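Local coordinates for uncharacterized protein (Deinococcus radiodurans, PDB 3M33) that is of unknown function but may act as a methyltransferase, at residues R51-G56 against G113-R118; A70-A75 against H92-E97; V124-P129 against L154-W159. All blocks are in the same frame, centred on the assembly; numbering follows the deposited sequence.

Interaction 1: residues R51-G56 against G113-R118. With SO4 (sulfate ion), chain J.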
ATOM      1  N   ARG A  51      -1.578 -14.317 -12.567  1.00 35.11           N
ATOM      2  CA  ARG A  51      -2.594 -13.285 -12.759  1.00 38.29           C
ATOM      3  C   ARG A  51      -2.738 -12.461 -11.485  1.00 36.27           C
ATOM      4  O   ARG A  51      -3.123 -12.983 -10.435  1.00 37.79           O
ATOM      5  CB  ARG A  51      -3.956 -13.901 -13.095  1.00 37.63           C
ATOM      6  CG  ARG A  51      -3.893 -15.162 -13.947  1.00 56.93           C
ATOM      7  CD  ARG A  51      -3.846 -14.860 -15.414  1.00 69.00           C
ATOM      8  NE  ARG A  51      -5.145 -14.476 -15.960  1.00 83.46           N
ATOM      9  CZ  ARG A  51      -5.350 -14.181 -17.243  1.00 89.92           C
ATOM     10  NH1 ARG A  51      -4.338 -14.233 -18.107  1.00 82.54           N
ATOM     11  NH2 ARG A  51      -6.561 -13.836 -17.666  1.00 94.86           N
ATOM     12  N   VAL A  52      -2.456 -11.170 -11.588  1.00 34.19           N
ATOM     13  CA  VAL A  52      -2.416 -10.308 -10.421  1.00 32.56           C
ATOM     14  C   VAL A  52      -3.589  -9.333 -10.396  1.00 32.02           C
ATOM     15  O   VAL A  52      -3.985  -8.795 -11.429  1.00 36.43           O
ATOM     16  CB  VAL A  52      -1.106  -9.515 -10.369  1.00 33.65           C
ATOM     17  CG1 VAL A  52      -1.034  -8.684  -9.079  1.00 31.37           C
ATOM     18  CG2 VAL A  52       0.081 -10.460 -10.460  1.00 32.03           C
ATOM     19  N   LEU A  53      -4.151  -9.136  -9.210  1.00 31.97           N
ATOM     20  CA  LEU A  53      -5.070  -8.041  -8.951  1.00 33.65           C
ATOM     21  C   LEU A  53      -4.473  -7.136  -7.880  1.00 35.08           C
ATOM     22  O   LEU A  53      -4.160  -7.589  -6.769  1.00 34.83           O
ATOM     23  CB  LEU A  53      -6.422  -8.560  -8.486  1.00 35.33           C
ATOM     24  CG  LEU A  53      -7.416  -7.444  -8.155  1.00 35.04           C
ATOM     25  CD1 LEU A  53      -7.868  -6.739  -9.443  1.00 34.88           C
ATOM     26  CD2 LEU A  53      -8.614  -8.015  -7.437  1.00 41.88           C
ATOM     27  N   GLU A  54      -4.302  -5.859  -8.216  1.00 32.65           N
ATOM     28  CA  GLU A  54      -3.781  -4.887  -7.261  1.00 32.13           C
ATOM     29  C   GLU A  54      -4.871  -3.931  -6.821  1.00 37.43           C
ATOM     30  O   GLU A  54      -5.450  -3.225  -7.642  1.00 33.69           O
ATOM     31  CB  GLU A  54      -2.625  -4.087  -7.864  1.00 28.69           C
ATOM     32  CG  GLU A  54      -1.959  -3.170  -6.849  1.00 30.33           C
ATOM     33  CD  GLU A  54      -1.144  -2.042  -7.473  1.00 34.83           C
ATOM     34  OE1 GLU A  54      -0.995  -1.988  -8.715  1.00 38.36           O
ATOM     35  OE2 GLU A  54      -0.657  -1.196  -6.700  1.00 40.39           O
ATOM     36  N   ALA A  55      -5.151  -3.913  -5.526  1.00 31.59           N
ATOM     37  CA  ALA A  55      -6.127  -2.979  -4.969  1.00 33.71           C
ATOM     38  C   ALA A  55      -5.472  -1.639  -4.638  1.00 32.15           C
ATOM     39  O   ALA A  55      -4.433  -1.581  -3.965  1.00 34.75           O
ATOM     40  CB  ALA A  55      -6.781  -3.575  -3.712  1.00 36.30           C
ATOM     41  N   GLY A  56      -6.071  -0.560  -5.126  1.00 33.72           N
ATOM     42  CA  GLY A  56      -5.594   0.786  -4.836  1.00 31.24           C
ATOM     43  C   GLY A  56      -4.302   1.126  -5.549  1.00 38.33           C
ATOM     44  O   GLY A  56      -3.315   1.463  -4.890  1.00 35.89           O
ATOM     45  N   GLY A 113      -4.291 -15.306  -9.149  1.00 39.63           N
ATOM     46  CA  GLY A 113      -3.373 -16.062  -8.313  1.00 39.79           C
ATOM     47  C   GLY A 113      -2.730 -15.205  -7.231  1.00 39.63           C
ATOM     48  O   GLY A 113      -2.193 -15.713  -6.245  1.00 42.21           O
ATOM     49  N   LEU A 114      -2.774 -13.893  -7.415  1.00 37.92           N
ATOM     50  CA  LEU A 114      -2.239 -12.974  -6.410  1.00 41.33           C
ATOM     51  C   LEU A 114      -3.127 -11.735  -6.277  1.00 41.79           C
ATOM     52  O   LEU A 114      -3.492 -11.112  -7.279  1.00 35.67           O
ATOM     53  CB  LEU A 114      -0.797 -12.566  -6.757  1.00 35.30           C
ATOM     54  CG  LEU A 114      -0.104 -11.565  -5.831  1.00 35.96           C
ATOM     55  CD1 LEU A 114       0.134 -12.201  -4.468  1.00 36.28           C
ATOM     56  CD2 LEU A 114       1.225 -11.110  -6.443  1.00 34.45           C
ATOM     57  N   ILE A 115      -3.471 -11.385  -5.042  1.00 36.64           N
ATOM     58  CA  ILE A 115      -4.156 -10.134  -4.775  1.00 31.58           C
ATOM     59  C   ILE A 115      -3.224  -9.344  -3.891  1.00 34.02           C
ATOM     60  O   ILE A 115      -2.821  -9.805  -2.835  1.00 36.99           O
ATOM     61  CB  ILE A 115      -5.514 -10.341  -4.077  1.00 31.24           C
ATOM     62  CG1 ILE A 115      -6.496 -11.077  -4.998  1.00 32.39           C
ATOM     63  CG2 ILE A 115      -6.104  -9.019  -3.662  1.00 27.16           C
ATOM     64  CD1 ILE A 115      -6.218 -12.562  -5.106  1.00 37.15           C
ATOM     65  N   VAL A 116      -2.846  -8.157  -4.330  1.00 33.82           N
ATOM     66  CA  VAL A 116      -1.827  -7.419  -3.621  1.00 29.25           C
ATOM     67  C   VAL A 116      -2.303  -6.009  -3.260  1.00 35.47           C
ATOM     68  O   VAL A 116      -3.097  -5.395  -3.988  1.00 33.17           O
ATOM     69  CB  VAL A 116      -0.530  -7.370  -4.439  1.00 34.31           C
ATOM     70  CG1 VAL A 116      -0.745  -6.605  -5.713  1.00 34.75           C
ATOM     71  CG2 VAL A 116       0.570  -6.721  -3.632  1.00 40.79           C
ATOM     72  N   SER A 117      -1.847  -5.500  -2.119  1.00 35.40           N
ATOM     73  CA  SER A 117      -2.205  -4.141  -1.723  1.00 32.43           C
ATOM     74  C   SER A 117      -1.099  -3.500  -0.915  1.00 39.24           C
ATOM     75  O   SER A 117      -0.797  -3.953   0.193  1.00 31.07           O
ATOM     76  CB  SER A 117      -3.492  -4.158  -0.895  1.00 35.05           C
ATOM     77  OG  SER A 117      -3.787  -2.869  -0.401  1.00 42.86           O
ATOM     78  N   ARG A 118      -0.501  -2.445  -1.459  1.00 34.58           N
ATOM     79  CA  ARG A 118       0.522  -1.720  -0.724  1.00 32.72           C
ATOM     80  C   ARG A 118      -0.140  -0.548  -0.013  1.00 35.01           C
ATOM     81  O   ARG A 118      -0.391   0.484  -0.621  1.00 33.97           O
ATOM     82  CB  ARG A 118       1.643  -1.225  -1.652  1.00 31.06           C
ATOM     83  CG  ARG A 118       2.778  -0.501  -0.895  1.00 26.42           C
ATOM     84  CD  ARG A 118       3.735   0.293  -1.817  1.00 30.44           C
ATOM     85  NE  ARG A 118       4.416  -0.549  -2.805  1.00 27.78           N
ATOM     86  CZ  ARG A 118       5.582  -1.168  -2.607  1.00 37.01           C
ATOM     87  NH1 ARG A 118       6.226  -1.074  -1.435  1.00 31.15           N
ATOM     88  NH2 ARG A 118       6.113  -1.892  -3.586  1.00 36.40           N
TER
HETATM   89  S   SO4 J 231      -2.547 -17.696 -11.435  0.70 67.96           S
HETATM   90  O1  SO4 J 231      -1.325 -18.056 -10.702  0.70 73.54           O
HETATM   91  O2  SO4 J 231      -2.534 -18.310 -12.766  0.70 80.49           O
HETATM   92  O3  SO4 J 231      -3.725 -18.176 -10.705  0.70 70.75           O
HETATM   93  O4  SO4 J 231      -2.587 -16.258 -11.590  0.70 45.13           O
HETATM   94  O   HOH W   1      -1.613  -1.086  -3.827  1.00 34.79           O

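Interaction 2: residues A70-A75 against H92-E97. With SO4 (sulfate ion), chain H.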
ATOM      1  N   ALA A  70       4.498 -10.397 -14.432  1.00 31.34           N
ATOM      2  CA  ALA A  70       3.309 -11.253 -14.335  1.00 30.44           C
ATOM      3  C   ALA A  70       2.672 -11.536 -15.701  1.00 34.02           C
ATOM      4  O   ALA A  70       2.963 -10.859 -16.682  1.00 41.18           O
ATOM      5  CB  ALA A  70       2.265 -10.593 -13.398  1.00 27.86           C
ATOM      6  N   ALA A  71       1.794 -12.532 -15.761  1.00 39.16           N
ATOM      7  CA  ALA A  71       1.047 -12.822 -16.982  1.00 41.10           C
ATOM      8  C   ALA A  71       0.064 -11.697 -17.255  1.00 44.35           C
ATOM      9  O   ALA A  71      -0.145 -11.308 -18.399  1.00 43.97           O
ATOM     10  CB  ALA A  71       0.274 -14.139 -16.840  1.00 46.56           C
ATOM     11  N   ARG A  72      -0.557 -11.201 -16.188  1.00 39.34           N
ATOM     12  CA  ARG A  72      -1.516 -10.100 -16.281  1.00 38.34           C
ATOM     13  C   ARG A  72      -1.493  -9.338 -14.957  1.00 41.00           C
ATOM     14  O   ARG A  72      -1.451  -9.947 -13.896  1.00 39.38           O
ATOM     15  CB  ARG A  72      -2.924 -10.639 -16.557  1.00 45.68           C
ATOM     16  CG  ARG A  72      -4.000  -9.556 -16.669  1.00 47.29           C
ATOM     17  CD  ARG A  72      -5.335 -10.119 -17.140  1.00 50.97           C
ATOM     18  NE  ARG A  72      -6.343  -9.066 -17.267  1.00 54.63           N
ATOM     19  CZ  ARG A  72      -7.347  -8.887 -16.416  1.00 49.33           C
ATOM     20  NH1 ARG A  72      -7.490  -9.713 -15.387  1.00 45.52           N
ATOM     21  NH2 ARG A  72      -8.214  -7.896 -16.600  1.00 44.47           N
ATOM     22  N   TRP A  73      -1.485  -8.012 -15.021  1.00 36.40           N
ATOM     23  CA  TRP A  73      -1.587  -7.189 -13.817  1.00 40.06           C
ATOM     24  C   TRP A  73      -2.849  -6.351 -13.927  1.00 40.57           C
ATOM     25  O   TRP A  73      -2.865  -5.327 -14.610  1.00 38.89           O
ATOM     26  CB  TRP A  73      -0.368  -6.269 -13.691  1.00 38.08           C
ATOM     27  CG  TRP A  73      -0.233  -5.539 -12.379  1.00 32.65           C
ATOM     28  CD1 TRP A  73      -0.860  -4.373 -12.003  1.00 28.90           C
ATOM     29  CD2 TRP A  73       0.617  -5.906 -11.284  1.00 34.64           C
ATOM     30  NE1 TRP A  73      -0.460  -4.009 -10.745  1.00 29.62           N
ATOM     31  CE2 TRP A  73       0.444  -4.932 -10.278  1.00 29.69           C
ATOM     32  CE3 TRP A  73       1.507  -6.963 -11.058  1.00 36.91           C
ATOM     33  CZ2 TRP A  73       1.116  -4.993  -9.062  1.00 30.44           C
ATOM     34  CZ3 TRP A  73       2.175  -7.022  -9.835  1.00 35.16           C
ATOM     35  CH2 TRP A  73       1.972  -6.048  -8.858  1.00 32.24           C
ATOM     36  N   ALA A  74      -3.919  -6.794 -13.281  1.00 36.24           N
ATOM     37  CA  ALA A  74      -5.133  -5.991 -13.228  1.00 36.29           C
ATOM     38  C   ALA A  74      -5.033  -5.098 -11.990  1.00 38.38           C
ATOM     39  O   ALA A  74      -4.481  -5.510 -10.974  1.00 40.62           O
ATOM     40  CB  ALA A  74      -6.374  -6.891 -13.163  1.00 31.83           C
ATOM     41  N   ALA A  75      -5.551  -3.879 -12.071  1.00 37.29           N
ATOM     42  CA  ALA A  75      -5.375  -2.920 -10.982  1.00 38.63           C
ATOM     43  C   ALA A  75      -6.570  -1.971 -10.921  1.00 45.20           C
ATOM     44  O   ALA A  75      -7.161  -1.647 -11.962  1.00 43.28           O
ATOM     45  CB  ALA A  75      -4.100  -2.136 -11.200  1.00 32.13           C
ATOM     46  N   HIS A  92       1.017  -2.235 -20.068  1.00 42.78           N
ATOM     47  CA  HIS A  92       0.663  -3.645 -19.973  1.00 46.74           C
ATOM     48  C   HIS A  92      -0.482  -3.889 -18.993  1.00 46.77           C
ATOM     49  O   HIS A  92      -1.134  -4.923 -19.066  1.00 53.09           O
ATOM     50  CB  HIS A  92       1.874  -4.444 -19.511  1.00 47.88           C
ATOM     51  CG  HIS A  92       2.486  -3.898 -18.266  1.00 53.50           C
ATOM     52  ND1 HIS A  92       3.423  -2.889 -18.283  1.00 53.08           N
ATOM     53  CD2 HIS A  92       2.248  -4.175 -16.962  1.00 48.31           C
ATOM     54  CE1 HIS A  92       3.761  -2.588 -17.043  1.00 50.61           C
ATOM     55  NE2 HIS A  92       3.062  -3.352 -16.223  1.00 52.13           N
ATOM     56  N   ALA A  93      -0.724  -2.953 -18.073  1.00 40.90           N
ATOM     57  CA  ALA A  93      -1.704  -3.200 -17.010  1.00 39.28           C
ATOM     58  C   ALA A  93      -3.135  -2.998 -17.477  1.00 38.62           C
ATOM     59  O   ALA A  93      -3.398  -2.206 -18.385  1.00 41.79           O
ATOM     60  CB  ALA A  93      -1.399  -2.326 -15.761  1.00 33.22           C
ATOM     61  N   ASP A  94      -4.062  -3.740 -16.874  1.00 42.45           N
ATOM     62  CA  ASP A  94      -5.484  -3.488 -17.074  1.00 42.45           C
ATOM     63  C   ASP A  94      -6.014  -2.704 -15.878  1.00 44.98           C
ATOM     64  O   ASP A  94      -6.081  -3.235 -14.774  1.00 39.75           O
ATOM     65  CB  ASP A  94      -6.246  -4.798 -17.209  1.00 47.21           C
ATOM     66  CG  ASP A  94      -5.906  -5.545 -18.498  1.00 55.10           C
ATOM     67  OD1 ASP A  94      -5.712  -4.895 -19.543  1.00 46.04           O
ATOM     68  OD2 ASP A  94      -5.843  -6.789 -18.465  1.00 59.16           O
ATOM     69  N   VAL A  95      -6.397  -1.453 -16.100  1.00 44.74           N
ATOM     70  CA  VAL A  95      -6.733  -0.547 -14.996  1.00 43.82           C
ATOM     71  C   VAL A  95      -8.222  -0.215 -14.965  1.00 40.69           C
ATOM     72  O   VAL A  95      -8.800   0.167 -15.976  1.00 45.65           O
ATOM     73  CB  VAL A  95      -5.914   0.750 -15.098  1.00 43.30           C
ATOM     74  CG1 VAL A  95      -6.250   1.699 -13.976  1.00 44.52           C
ATOM     75  CG2 VAL A  95      -4.427   0.423 -15.093  1.00 44.04           C
ATOM     76  N   TYR A  96      -8.824  -0.333 -13.788  1.00 42.91           N
ATOM     77  CA  TYR A  96     -10.268  -0.204 -13.610  1.00 39.41           C
ATOM     78  C   TYR A  96     -10.622   0.850 -12.558  1.00 40.86           C
ATOM     79  O   TYR A  96      -9.930   1.009 -11.550  1.00 41.15           O
ATOM     80  CB  TYR A  96     -10.848  -1.559 -13.184  1.00 39.88           C
ATOM     81  CG  TYR A  96     -10.620  -2.665 -14.195  1.00 42.51           C
ATOM     82  CD1 TYR A  96     -11.565  -2.942 -15.180  1.00 46.49           C
ATOM     83  CD2 TYR A  96      -9.457  -3.424 -14.170  1.00 47.14           C
ATOM     84  CE1 TYR A  96     -11.353  -3.949 -16.113  1.00 52.16           C
ATOM     85  CE2 TYR A  96      -9.234  -4.440 -15.093  1.00 43.03           C
ATOM     86  CZ  TYR A  96     -10.183  -4.697 -16.062  1.00 50.87           C
ATOM     87  OH  TYR A  96      -9.965  -5.705 -16.976  1.00 50.69           O
ATOM     88  N   GLU A  97     -11.713   1.559 -12.799  1.00 40.23           N
ATOM     89  CA  GLU A  97     -12.202   2.585 -11.893  1.00 38.74           C
ATOM     90  C   GLU A  97     -13.204   1.931 -10.972  1.00 45.77           C
ATOM     91  O   GLU A  97     -14.263   1.507 -11.414  1.00 52.63           O
ATOM     92  CB  GLU A  97     -12.891   3.690 -12.700  1.00 40.07           C
ATOM     93  CG  GLU A  97     -13.260   4.907 -11.900  1.00 48.56           C
ATOM     94  CD  GLU A  97     -13.977   5.947 -12.749  1.00 60.10           C
ATOM     95  OE1 GLU A  97     -14.812   6.690 -12.195  1.00 57.98           O
ATOM     96  OE2 GLU A  97     -13.707   6.021 -13.969  1.00 57.59           O
TER
HETATM   97  S   SO4 H 229     -13.302   1.270 -15.882  0.60 79.28           S
HETATM   98  O1  SO4 H 229     -12.827   0.236 -16.803  0.60 78.59           O
HETATM   99  O2  SO4 H 229     -14.367   2.054 -16.508  0.60 83.51           O
HETATM  100  O3  SO4 H 229     -13.821   0.634 -14.672  0.60 78.80           O
HETATM  101  O4  SO4 H 229     -12.206   2.170 -15.544  0.60 73.25           O

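Interaction 3: residues V124-P129 against L154-W159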
ATOM      1  N   VAL A 124     -10.933  -5.477   0.446  1.00 37.91           N
ATOM      2  CA  VAL A 124     -10.837  -6.424  -0.659  1.00 37.12           C
ATOM      3  C   VAL A 124     -10.702  -7.853  -0.114  1.00 37.13           C
ATOM      4  O   VAL A 124     -11.039  -8.813  -0.792  1.00 41.04           O
ATOM      5  CB  VAL A 124      -9.663  -6.110  -1.602  1.00 40.20           C
ATOM      6  CG1 VAL A 124      -8.325  -6.221  -0.865  1.00 41.55           C
ATOM      7  CG2 VAL A 124      -9.677  -7.056  -2.769  1.00 39.87           C
ATOM      8  N   ILE A 125     -10.221  -7.980   1.121  1.00 39.79           N
ATOM      9  CA  ILE A 125     -10.048  -9.289   1.750  1.00 32.72           C
ATOM     10  C   ILE A 125     -11.379 -10.030   1.775  1.00 39.20           C
ATOM     11  O   ILE A 125     -11.444 -11.229   1.532  1.00 43.53           O
ATOM     12  CB  ILE A 125      -9.482  -9.150   3.186  1.00 37.61           C
ATOM     13  CG1 ILE A 125      -8.019  -8.690   3.134  1.00 40.35           C
ATOM     14  CG2 ILE A 125      -9.566 -10.485   3.945  1.00 37.41           C
ATOM     15  CD1 ILE A 125      -7.446  -8.288   4.486  1.00 36.99           C
ATOM     16  N   LEU A 126     -12.452  -9.298   2.034  1.00 40.99           N
ATOM     17  CA  LEU A 126     -13.762  -9.908   2.158  1.00 42.48           C
ATOM     18  C   LEU A 126     -14.318 -10.339   0.797  1.00 46.84           C
ATOM     19  O   LEU A 126     -15.271 -11.102   0.736  1.00 47.48           O
ATOM     20  CB  LEU A 126     -14.715  -8.965   2.892  1.00 42.78           C
ATOM     21  CG  LEU A 126     -14.288  -8.698   4.335  1.00 49.77           C
ATOM     22  CD1 LEU A 126     -15.173  -7.635   5.005  1.00 52.05           C
ATOM     23  CD2 LEU A 126     -14.309 -10.004   5.126  1.00 51.79           C
ATOM     24  N   ARG A 127     -13.699  -9.881  -0.292  1.00 41.70           N
ATOM     25  CA  ARG A 127     -14.095 -10.338  -1.626  1.00 39.10           C
ATOM     26  C   ARG A 127     -13.203 -11.471  -2.158  1.00 46.84           C
ATOM     27  O   ARG A 127     -13.380 -11.930  -3.299  1.00 48.72           O
ATOM     28  CB  ARG A 127     -14.093  -9.169  -2.623  1.00 43.98           C
ATOM     29  CG  ARG A 127     -14.748  -7.898  -2.104  1.00 42.89           C
ATOM     30  CD  ARG A 127     -16.219  -8.153  -1.756  1.00 50.61           C
ATOM     31  NE  ARG A 127     -16.992  -8.500  -2.947  1.00 54.84           N
ATOM     32  CZ  ARG A 127     -17.534  -7.599  -3.762  1.00 54.60           C
ATOM     33  NH1 ARG A 127     -17.399  -6.305  -3.493  1.00 50.92           N
ATOM     34  NH2 ARG A 127     -18.224  -7.988  -4.829  1.00 49.44           N
ATOM     35  N   LEU A 128     -12.251 -11.933  -1.346  1.00 41.25           N
ATOM     36  CA  LEU A 128     -11.326 -12.989  -1.802  1.00 39.54           C
ATOM     37  C   LEU A 128     -12.021 -14.255  -2.337  1.00 43.72           C
ATOM     38  O   LEU A 128     -11.582 -14.830  -3.338  1.00 43.42           O
ATOM     39  CB  LEU A 128     -10.273 -13.326  -0.728  1.00 37.97           C
ATOM     40  CG  LEU A 128      -9.177 -12.270  -0.563  1.00 39.36           C
ATOM     41  CD1 LEU A 128      -8.258 -12.568   0.614  1.00 39.23           C
ATOM     42  CD2 LEU A 128      -8.391 -12.154  -1.846  1.00 36.78           C
ATOM     43  N   PRO A 129     -13.109 -14.694  -1.678  1.00 39.44           N
ATOM     44  CA  PRO A 129     -13.840 -15.840  -2.229  1.00 43.20           C
ATOM     45  C   PRO A 129     -14.301 -15.606  -3.671  1.00 45.83           C
ATOM     46  O   PRO A 129     -14.393 -16.563  -4.434  1.00 48.56           O
ATOM     47  CB  PRO A 129     -15.054 -15.970  -1.296  1.00 46.39           C
ATOM     48  CG  PRO A 129     -14.583 -15.385   0.017  1.00 44.47           C
ATOM     49  CD  PRO A 129     -13.678 -14.227  -0.401  1.00 36.63           C
ATOM     50  N   LEU A 154      -9.164 -11.779   7.271  1.00 37.55           N
ATOM     51  CA  LEU A 154      -8.688 -13.023   6.671  1.00 43.07           C
ATOM     52  C   LEU A 154      -9.273 -14.231   7.425  1.00 46.11           C
ATOM     53  O   LEU A 154      -9.647 -15.230   6.806  1.00 46.12           O
ATOM     54  CB  LEU A 154      -7.152 -13.071   6.630  1.00 40.89           C
ATOM     55  CG  LEU A 154      -6.440 -12.182   5.594  1.00 43.60           C
ATOM     56  CD1 LEU A 154      -4.994 -12.008   5.978  1.00 45.60           C
ATOM     57  CD2 LEU A 154      -6.536 -12.764   4.193  1.00 34.35           C
ATOM     58  N   ALA A 155      -9.337 -14.148   8.755  1.00 42.39           N
ATOM     59  CA  ALA A 155     -10.015 -15.201   9.531  1.00 49.51           C
ATOM     60  C   ALA A 155     -11.463 -15.330   9.063  1.00 50.37           C
ATOM     61  O   ALA A 155     -11.964 -16.430   8.844  1.00 49.98           O
ATOM     62  CB  ALA A 155      -9.965 -14.916  11.048  1.00 41.87           C
ATOM     63  N   ALA A 156     -12.127 -14.197   8.885  1.00 49.39           N
ATOM     64  CA  ALA A 156     -13.536 -14.214   8.507  1.00 51.52           C
ATOM     65  C   ALA A 156     -13.816 -14.923   7.174  1.00 53.20           C
ATOM     66  O   ALA A 156     -14.899 -15.467   6.982  1.00 56.43           O
ATOM     67  CB  ALA A 156     -14.117 -12.793   8.510  1.00 51.30           C
ATOM     68  N   VAL A 157     -12.860 -14.927   6.248  1.00 47.92           N
ATOM     69  CA  VAL A 157     -13.081 -15.649   4.995  1.00 38.23           C
ATOM     70  C   VAL A 157     -12.355 -16.992   4.961  1.00 46.02           C
ATOM     71  O   VAL A 157     -12.234 -17.608   3.908  1.00 50.34           O
ATOM     72  CB  VAL A 157     -12.712 -14.818   3.738  1.00 46.66           C
ATOM     73  CG1 VAL A 157     -13.690 -13.660   3.548  1.00 46.92           C
ATOM     74  CG2 VAL A 157     -11.268 -14.319   3.809  1.00 36.60           C
ATOM     75  N   GLY A 158     -11.879 -17.442   6.116  1.00 49.81           N
ATOM     76  CA  GLY A 158     -11.219 -18.738   6.216  1.00 48.70           C
ATOM     77  C   GLY A 158      -9.868 -18.833   5.519  1.00 51.18           C
ATOM     78  O   GLY A 158      -9.513 -19.890   4.994  1.00 53.27           O
ATOM     79  N   TRP A 159      -9.113 -17.736   5.513  1.00 42.32           N
ATOM     80  CA  TRP A 159      -7.762 -17.729   4.949  1.00 43.86           C
ATOM     81  C   TRP A 159      -6.690 -17.849   6.038  1.00 48.53           C
ATOM     82  O   TRP A 159      -6.893 -17.395   7.159  1.00 54.22           O
ATOM     83  CB  TRP A 159      -7.544 -16.459   4.109  1.00 42.18           C
ATOM     84  CG  TRP A 159      -8.095 -16.592   2.718  1.00 45.33           C
ATOM     85  CD1 TRP A 159      -9.335 -17.062   2.370  1.00 46.37           C
ATOM     86  CD2 TRP A 159      -7.427 -16.278   1.488  1.00 41.56           C
ATOM     87  NE1 TRP A 159      -9.472 -17.063   1.007  1.00 40.39           N
ATOM     88  CE2 TRP A 159      -8.319 -16.584   0.440  1.00 43.89           C
ATOM     89  CE3 TRP A 159      -6.159 -15.773   1.171  1.00 41.09           C
ATOM     90  CZ2 TRP A 159      -7.988 -16.395  -0.901  1.00 40.68           C
ATOM     91  CZ3 TRP A 159      -5.828 -15.593  -0.156  1.00 36.08           C
ATOM     92  CH2 TRP A 159      -6.738 -15.902  -1.177  1.00 39.02           C
TER

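Interaction 1: residues R51-G56 against G113-R118
Main-chain bonds join L53 and A55 to L114 and V116, pairing strands 51-55 and 114-118 in parallel. L53 N donates to L114 O at 2.8 Å, V116 N to L53 O, and A55 N to V116 O at 3.0 Å. At the start of the pair R51 O takes two donors, G113 N at 2.9 Å and L114 N at 3.2 Å, where the chain turns a corner at G113. CA-H...O contacts supplement these bonds, as between I115 CA and L53 O.

Apolar packing occupies both faces of the sheet. On the face of V52, E54, L114 and V116, V52 CG1 meets V116 CG1 at 4.0 Å. V116 holds CG1 between its backbone N and carbonyl carbon (chi1 64°), and this methyl also lies 3.8 Å from E54 CB. F38 and L42 of helix 36-45 cover V116 and L114 here. On the other face L53 CB packs against I115 CG1.

Polar links close the far end. Water 1 accepts from R118 N and lies within bonding distance of A55 O and E54 OE2, 3.0 Å from the latter. E54 OE1 is taken by W73 NE1 of the next strand, while R118 forms salt bridges with E35, D39 and D62.

The strands are central to the parallel part of the sheet, consistent with a Rossmann-like methyltransferase fold. Their chemistry implies a greasy, backbone-bonded middle that gives way at the C-terminal ends to a buried glutamate whose OE1 takes an indole N-H and whose OE2 lies beside a water.

Interaction 2: residues A70-A75 against H92-E97
D94 OD2 is gripped by the guanidinium of R72: NE comes to 2.6 Å in a salt bridge, and NH2 adds a weak bond at 3.2 Å. The carboxylate oxygen is met nearly along its C-O axis, but lies somewhat out of the guanidinium plane, and the two flat groups are turned 44° apart. R72 reaches it with a chain extended from CG to NE (chi2 172°, chi3 -179°), which crosses the aspartate side chain at about a right angle. A74 CB lies 3.6 Å above one face of the guanidinium, offset toward its rim, and also packs on Y96 CE2 at 4.2 Å. The NH2 of R72 has a further acceptor in L108 O.

Beneath these side chains the backbones run parallel. D94 N donates to W73 O, A75 N to D94 O at 2.8 Å, and Y96 N to A75 O. Beyond the last of them, E97 N binds a sulfate ion, probably from the crystallisation liquor, through O4 at 2.9 Å and O3.

Strands 72-77 and 94-97 belong to a beta-alpha-beta unit whose connecting helix, 80-89, packs on V95 through L83. W73 and A93 both lean on helix 61-66, and strand 51-55 flanks strand 72-77 on its other edge, leaving 94-97 outermost in the sheet.

Interaction 3: residues V124-P129 against L154-W159
The indole of W159 receives L128 on one face: CD1 stands 3.7 Å from the centroid of the six-membered ring and only 6° off the ring normal, a CH-pi contact. L128 CB approaches W159 CZ2 at 3.8 Å, and V157 O lies at the edge of the indole, in its plane. The tryptophan follows a Schellman motif that ends helix 149-156, with G158 at positive phi as the C-prime residue, W159 N bonded to L154 O, and G158 N to A155 O. An alanine in place of W159 would probably leave L128 CD1 without the ring face it packs on and open a gap beside it.

The rest of the contact is apolar packing between this helix end and the turn leading into helix 128-131, with the first residues of that helix. I125 CG2 lies 3.8 Å from L154 CD2, and L154 CD2 also reaches L128 CD1 at 4.0 Å. F138 of strand 136-142 touches I125, L154 and W159, bringing both segments onto the sheet. V157 packs against several residues here: with CG1 anti to its carbonyl carbon (chi1 -69°), it places this methyl 4.0 Å from both L126 CD2 and P129 CD, while its CG2 lies 3.8 Å from I125 O.

How the interactions relate
From the N terminus, strand 51-55 opens interaction 1, which closes only when the chain returns at 113-118. Within that loop interaction 2 opens and closes, pairing 70-75 with 92-97 after the chain has passed through helix 80-89. The two are therefore nested, and they abut in space: V52 O lies 2.7 Å from A74 N, a probable hydrogen bond, so four strands run side by side in one sheet. Interaction 3 follows in series, closing a loop that carries strand 136-142 between the turn after strand 112-118 and the end of helix 149-156. It meets interaction 1 where I115 CG1 packs on L128 CD2 at 3.8 Å, but its centre lies about 22 Å from that of interaction 2, without contact.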